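Local structure of extracellular ligand-binding receptor (Desulfohalobium retbaense DSM 5692, 5ERE) at residues V110-Y122 with L138-F150. The protein probably serves as an extracellular sensor that binds small ligands, holding 2-oxo-4-methylpentanoic acid in its periplasmic-binding-protein part and cytosine in its tandem PAS part. Residues are numbered along the deposited sequence; the frame is centred on the assembly and turned at random.
With COI (2-oxo-4-methylpentanoic acid), chain B; EDO (1,2-ethanediol), chain G.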
loop_
_atom_site.group_PDB
_atom_site.type_symbol
_atom_site.label_atom_id
_atom_site.label_comp_id
_atom_site.label_asym_id
_atom_site.label_seq_id
_atom_site.Cartn_x
_atom_site.Cartn_y
_atom_site.Cartn_z
ATOM N N VAL A 110 10.540 5.936 0.338
ATOM C CA VAL A 110 9.441 5.325 -0.384
ATOM C C VAL A 110 8.793 6.362 -1.305
ATOM O O VAL A 110 8.566 7.508 -0.917
ATOM C CB VAL A 110 8.395 4.715 0.568
ATOM C CG1 VAL A 110 7.105 4.350 -0.173
ATOM C CG2 VAL A 110 8.949 3.451 1.235
ATOM N N GLY A 111 8.495 5.927 -2.523
ATOM C CA GLY A 111 7.971 6.812 -3.546
ATOM C C GLY A 111 6.539 7.331 -3.405
ATOM O O GLY A 111 5.704 6.744 -2.721
ATOM N N VAL A 112 6.250 8.428 -4.099
ATOM C CA VAL A 112 4.876 8.994 -4.140
ATOM C C VAL A 112 3.830 7.949 -4.539
ATOM O O VAL A 112 2.794 7.827 -3.895
ATOM C CB VAL A 112 4.782 10.199 -5.124
ATOM C CG1 VAL A 112 3.351 10.766 -5.178
ATOM C CG2 VAL A 112 5.720 11.275 -4.687
ATOM N N GLN A 113 4.141 7.131 -5.533
ATOM C CA GLN A 113 3.177 6.156 -6.034
ATOM C C GLN A 113 2.719 5.205 -4.949
ATOM O O GLN A 113 1.516 4.966 -4.780
ATOM C CB GLN A 113 3.750 5.322 -7.182
ATOM C CG GLN A 113 2.654 4.456 -7.826
ATOM C CD GLN A 113 3.112 3.697 -9.052
ATOM O OE1 GLN A 113 3.949 4.171 -9.814
ATOM N NE2 GLN A 113 2.554 2.509 -9.251
ATOM N N GLN A 114 3.683 4.679 -4.196
ATOM C CA GLN A 114 3.350 3.718 -3.163
ATOM C C GLN A 114 2.550 4.402 -2.073
ATOM O O GLN A 114 1.552 3.872 -1.648
ATOM C CB GLN A 114 4.614 3.068 -2.555
ATOM N N GLU A 115 3.013 5.565 -1.624
ATOM C CA GLU A 115 2.387 6.252 -0.510
ATOM C C GLU A 115 0.980 6.720 -0.921
ATOM O O GLU A 115 0.033 6.663 -0.125
ATOM C CB GLU A 115 3.236 7.453 -0.031
ATOM C CG GLU A 115 2.624 8.138 1.199
ATOM C CD GLU A 115 3.446 9.285 1.759
ATOM O OE1 GLU A 115 4.434 9.693 1.122
ATOM O OE2 GLU A 115 3.101 9.785 2.858
ATOM N N GLN A 116 0.850 7.149 -2.177
ATOM C CA GLN A 116 -0.456 7.580 -2.738
ATOM C C GLN A 116 -1.507 6.448 -2.764
ATOM O O GLN A 116 -2.672 6.656 -2.389
ATOM C CB GLN A 116 -0.250 8.130 -4.155
ATOM C CG GLN A 116 -1.439 8.926 -4.663
ATOM C CD GLN A 116 -2.558 8.041 -5.173
ATOM O OE1 GLN A 116 -2.316 7.029 -5.850
ATOM N NE2 GLN A 116 -3.799 8.400 -4.823
ATOM N N GLU A 117 -1.072 5.246 -3.156
ATOM C CA GLU A 117 -1.920 4.042 -3.130
ATOM C C GLU A 117 -2.495 3.774 -1.736
ATOM O O GLU A 117 -3.641 3.350 -1.590
ATOM C CB GLU A 117 -1.128 2.813 -3.572
ATOM C CG GLU A 117 -1.379 2.356 -5.001
ATOM C CD GLU A 117 -0.188 1.624 -5.601
ATOM O OE1 GLU A 117 0.382 0.694 -4.947
ATOM O OE2 GLU A 117 0.183 2.008 -6.733
ATOM N N GLN A 118 -1.691 4.011 -0.708
ATOM C CA GLN A 118 -2.163 3.787 0.650
ATOM C C GLN A 118 -3.115 4.916 1.093
ATOM O O GLN A 118 -4.176 4.651 1.660
ATOM C CB GLN A 118 -0.980 3.658 1.602
ATOM C CG GLN A 118 -0.101 2.416 1.250
ATOM C CD GLN A 118 0.947 2.096 2.297
ATOM O OE1 GLN A 118 2.166 2.242 2.059
ATOM N NE2 GLN A 118 0.484 1.643 3.464
ATOM N N LEU A 119 -2.712 6.166 0.865
ATOM C CA LEU A 119 -3.525 7.304 1.250
ATOM C C LEU A 119 -4.921 7.235 0.592
ATOM O O LEU A 119 -5.911 7.638 1.204
ATOM C CB LEU A 119 -2.809 8.617 0.879
ATOM C CG LEU A 119 -3.478 9.958 1.227
ATOM C CD1 LEU A 119 -3.540 10.188 2.712
ATOM C CD2 LEU A 119 -2.726 11.110 0.572
ATOM N N ALA A 120 -4.984 6.666 -0.611
ATOM C CA ALA A 120 -6.233 6.513 -1.361
ATOM C C ALA A 120 -7.280 5.687 -0.628
ATOM O O ALA A 120 -8.462 5.808 -0.927
ATOM C CB ALA A 120 -5.954 5.869 -2.744
ATOM N N ALA A 121 -6.863 4.837 0.305
ATOM C CA ALA A 121 -7.833 4.027 1.045
ATOM C C ALA A 121 -8.670 4.892 1.959
ATOM O O ALA A 121 -9.798 4.545 2.277
ATOM C CB ALA A 121 -7.148 2.933 1.879
ATOM N N TYR A 122 -8.077 5.985 2.427
ATOM C CA TYR A 122 -8.780 6.939 3.278
ATOM C C TYR A 122 -9.593 7.916 2.421
ATOM O O TYR A 122 -10.764 8.160 2.696
ATOM C CB TYR A 122 -7.776 7.694 4.144
ATOM C CG TYR A 122 -8.387 8.679 5.106
ATOM C CD1 TYR A 122 -9.146 8.235 6.183
ATOM C CD2 TYR A 122 -8.184 10.047 4.964
ATOM C CE1 TYR A 122 -9.704 9.119 7.084
ATOM C CE2 TYR A 122 -8.756 10.951 5.854
ATOM C CZ TYR A 122 -9.514 10.473 6.918
ATOM O OH TYR A 122 -10.083 11.328 7.834
ATOM N N LEU A 138 7.872 17.503 -5.813
ATOM C CA LEU A 138 7.126 16.661 -4.884
ATOM C C LEU A 138 5.643 17.043 -4.913
ATOM O O LEU A 138 4.779 16.178 -5.011
ATOM C CB LEU A 138 7.669 16.765 -3.443
ATOM C CG LEU A 138 6.932 15.890 -2.406
ATOM C CD1 LEU A 138 7.256 14.402 -2.551
ATOM C CD2 LEU A 138 7.235 16.316 -0.973
ATOM N N GLY A 139 5.352 18.330 -4.780
ATOM C CA GLY A 139 3.975 18.800 -4.848
ATOM C C GLY A 139 3.323 18.388 -6.154
ATOM O O GLY A 139 2.237 17.809 -6.182
ATOM N N SER A 140 4.007 18.652 -7.251
ATOM C CA SER A 140 3.389 18.447 -8.559
ATOM C C SER A 140 3.178 16.948 -8.796
ATOM O O SER A 140 2.197 16.530 -9.403
ATOM C CB SER A 140 4.248 19.077 -9.656
ATOM O OG SER A 140 5.406 18.302 -9.885
ATOM N N SER A 141 4.076 16.122 -8.279
ATOM C CA SER A 141 3.909 14.686 -8.446
ATOM C C SER A 141 2.683 14.171 -7.690
ATOM O O SER A 141 1.920 13.360 -8.211
ATOM C CB SER A 141 5.181 13.952 -7.992
ATOM O OG SER A 141 5.076 12.589 -8.300
ATOM N N TRP A 142 2.498 14.643 -6.459
ATOM C CA TRP A 142 1.325 14.303 -5.670
ATOM C C TRP A 142 0.033 14.803 -6.311
ATOM O O TRP A 142 -0.990 14.134 -6.226
ATOM C CB TRP A 142 1.436 14.889 -4.262
ATOM C CG TRP A 142 2.071 13.953 -3.278
ATOM C CD1 TRP A 142 3.360 13.988 -2.816
ATOM C CD2 TRP A 142 1.445 12.843 -2.640
ATOM N NE1 TRP A 142 3.567 12.965 -1.914
ATOM C CE2 TRP A 142 2.404 12.251 -1.786
ATOM C CE3 TRP A 142 0.155 12.297 -2.694
ATOM C CZ2 TRP A 142 2.122 11.131 -1.014
ATOM C CZ3 TRP A 142 -0.127 11.201 -1.919
ATOM C CH2 TRP A 142 0.855 10.619 -1.095
ATOM N N ILE A 143 0.072 15.991 -6.914
ATOM C CA ILE A 143 -1.115 16.539 -7.584
ATOM C C ILE A 143 -1.488 15.632 -8.748
ATOM O O ILE A 143 -2.632 15.193 -8.851
ATOM C CB ILE A 143 -0.899 18.002 -8.086
ATOM C CG1 ILE A 143 -1.153 18.976 -6.943
ATOM C CG2 ILE A 143 -1.880 18.377 -9.226
ATOM C CD1 ILE A 143 -0.584 20.351 -7.147
ATOM N N ARG A 144 -0.510 15.323 -9.590
ATOM C CA ARG A 144 -0.755 14.544 -10.789
ATOM C C ARG A 144 -1.252 13.151 -10.425
ATOM O O ARG A 144 -2.016 12.554 -11.171
ATOM C CB ARG A 144 0.512 14.464 -11.646
HETATM N N MSE A 145 -0.835 12.642 -9.269
HETATM C CA MSE A 145 -1.231 11.300 -8.830
HETATM C C MSE A 145 -2.643 11.292 -8.327
HETATM O O MSE A 145 -3.425 10.389 -8.626
HETATM C CB MSE A 145 -0.343 10.800 -7.709
HETATM C CG MSE A 145 1.053 10.505 -8.116
HETATM SE SE MSE A 145 1.309 8.677 -8.733
HETATM C CE MSE A 145 3.241 8.850 -8.944
ATOM N N LEU A 146 -2.942 12.290 -7.514
ATOM C CA LEU A 146 -4.232 12.381 -6.902
ATOM C C LEU A 146 -5.287 12.653 -7.981
ATOM O O LEU A 146 -6.384 12.098 -7.941
ATOM C CB LEU A 146 -4.210 13.457 -5.828
ATOM C CG LEU A 146 -3.555 13.009 -4.514
ATOM C CD1 LEU A 146 -3.289 14.193 -3.611
ATOM C CD2 LEU A 146 -4.430 11.974 -3.822
ATOM N N GLU A 147 -4.922 13.467 -8.967
ATOM C CA GLU A 147 -5.816 13.781 -10.084
ATOM C C GLU A 147 -6.126 12.564 -10.937
ATOM O O GLU A 147 -7.244 12.413 -11.421
ATOM C CB GLU A 147 -5.201 14.860 -10.960
ATOM C CG GLU A 147 -5.372 16.254 -10.411
ATOM C CD GLU A 147 -4.677 17.286 -11.258
ATOM O OE1 GLU A 147 -3.909 16.892 -12.168
ATOM O OE2 GLU A 147 -4.893 18.483 -11.005
ATOM N N ASP A 148 -5.138 11.696 -11.122
ATOM C CA ASP A 148 -5.338 10.485 -11.910
ATOM C C ASP A 148 -6.222 9.485 -11.183
ATOM O O ASP A 148 -6.990 8.748 -11.801
ATOM C CB ASP A 148 -4.003 9.838 -12.247
ATOM C CG ASP A 148 -3.219 10.631 -13.271
ATOM O OD1 ASP A 148 -3.560 11.815 -13.505
ATOM O OD2 ASP A 148 -2.260 10.071 -13.843
ATOM N N ARG A 149 -6.115 9.473 -9.865
ATOM C CA ARG A 149 -6.792 8.477 -9.053
ATOM C C ARG A 149 -8.210 8.901 -8.794
ATOM O O ARG A 149 -9.117 8.077 -8.767
ATOM C CB ARG A 149 -6.053 8.265 -7.722
ATOM C CG ARG A 149 -6.806 7.411 -6.712
ATOM C CD ARG A 149 -7.068 6.033 -7.253
ATOM N NE ARG A 149 -7.752 5.168 -6.293
ATOM C CZ ARG A 149 -9.060 5.183 -6.059
ATOM N NH1 ARG A 149 -9.589 4.340 -5.175
ATOM N NH2 ARG A 149 -9.845 6.034 -6.714
ATOM N N PHE A 150 -8.384 10.203 -8.602
ATOM C CA PHE A 150 -9.654 10.775 -8.208
ATOM C C PHE A 150 -10.135 11.906 -9.156
ATOM O O PHE A 150 -10.353 13.044 -8.720
ATOM C CB PHE A 150 -9.529 11.304 -6.791
ATOM C CG PHE A 150 -9.312 10.241 -5.754
ATOM C CD1 PHE A 150 -10.320 9.348 -5.435
ATOM C CD2 PHE A 150 -8.106 10.161 -5.061
ATOM C CE1 PHE A 150 -10.127 8.370 -4.449
ATOM C CE2 PHE A 150 -7.908 9.194 -4.070
ATOM C CZ PHE A 150 -8.919 8.302 -3.767
HETATM C C1 COI B . 10.620 14.882 -0.504
HETATM O O1 COI B . 11.017 15.520 -1.515
HETATM O O2 COI B . 10.141 13.724 -0.589
HETATM C C2 COI B . 10.787 15.513 0.836
HETATM O O3 COI B . 10.384 14.945 1.834
HETATM C C3 COI B . 11.503 16.842 0.851
HETATM C C4 COI B . 11.443 17.444 2.209
HETATM C C5 COI B . 12.617 18.391 2.334
HETATM C C6 COI B . 10.091 18.139 2.279
HETATM C C1 EDO G . 7.619 7.330 -7.691
HETATM O O1 EDO G . 6.287 7.642 -7.259
HETATM C C2 EDO G . 8.356 8.648 -7.822
HETATM O O2 EDO G . 9.663 8.538 -7.250
#
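Helices 112-122 and 138-149 run in broadly the same direction, their axes 10.3 Å apart at closest approach and crossing at -46°; V112 faces W142, Q116 faces M145, a selenomethionine, and A120 faces R149. No hydrogen bond joins them; the contact is made mainly by side chains packing in knobs-into-holes fashion. V112 sits among L138, S141, W142 and M145. Its CG1, anti to the backbone N (chi1 179°), lies over one face of the W142 indole, 3.7 Å from the centroid of the five-membered ring and almost on its normal, a CH-pi contact. W142 in turn enters the hole formed by V112, E115, Q116 and L119. L119 CD2 approaches W142 CZ3 obliquely at 3.6 Å, while the E115 carboxylate stands nearly upright to the ring, OE1 3.5 Å from W142 CZ2 near the ring plane. E115 OE2 is hydrogen-bonded to T230 OG1 and to the backbone N of R210, a residue of the ketoacid pocket. In this periplasmic-binding-protein fold, helix 138-149 also packs on strand 129-134 through I143 and L146, and L119 rests on strands 205-208 and 304-314. Near the N-terminal end of this helix, which begins just before it, L138 belongs to the pocket, with CD1 3.6 Å from O2 of 2-oxo-4-methylpentanoic acid. Farther along, Q116 bends at chi2 (-80°), bringing NE2 to 3.7 Å from R149 CB; this nitrogen is buried without a polar partner in the model. Beyond it, A120 O meets the F150 ring at its edge, 3.8 Å from CZ, and A120 CB touches the same carbon at 4.0 Å.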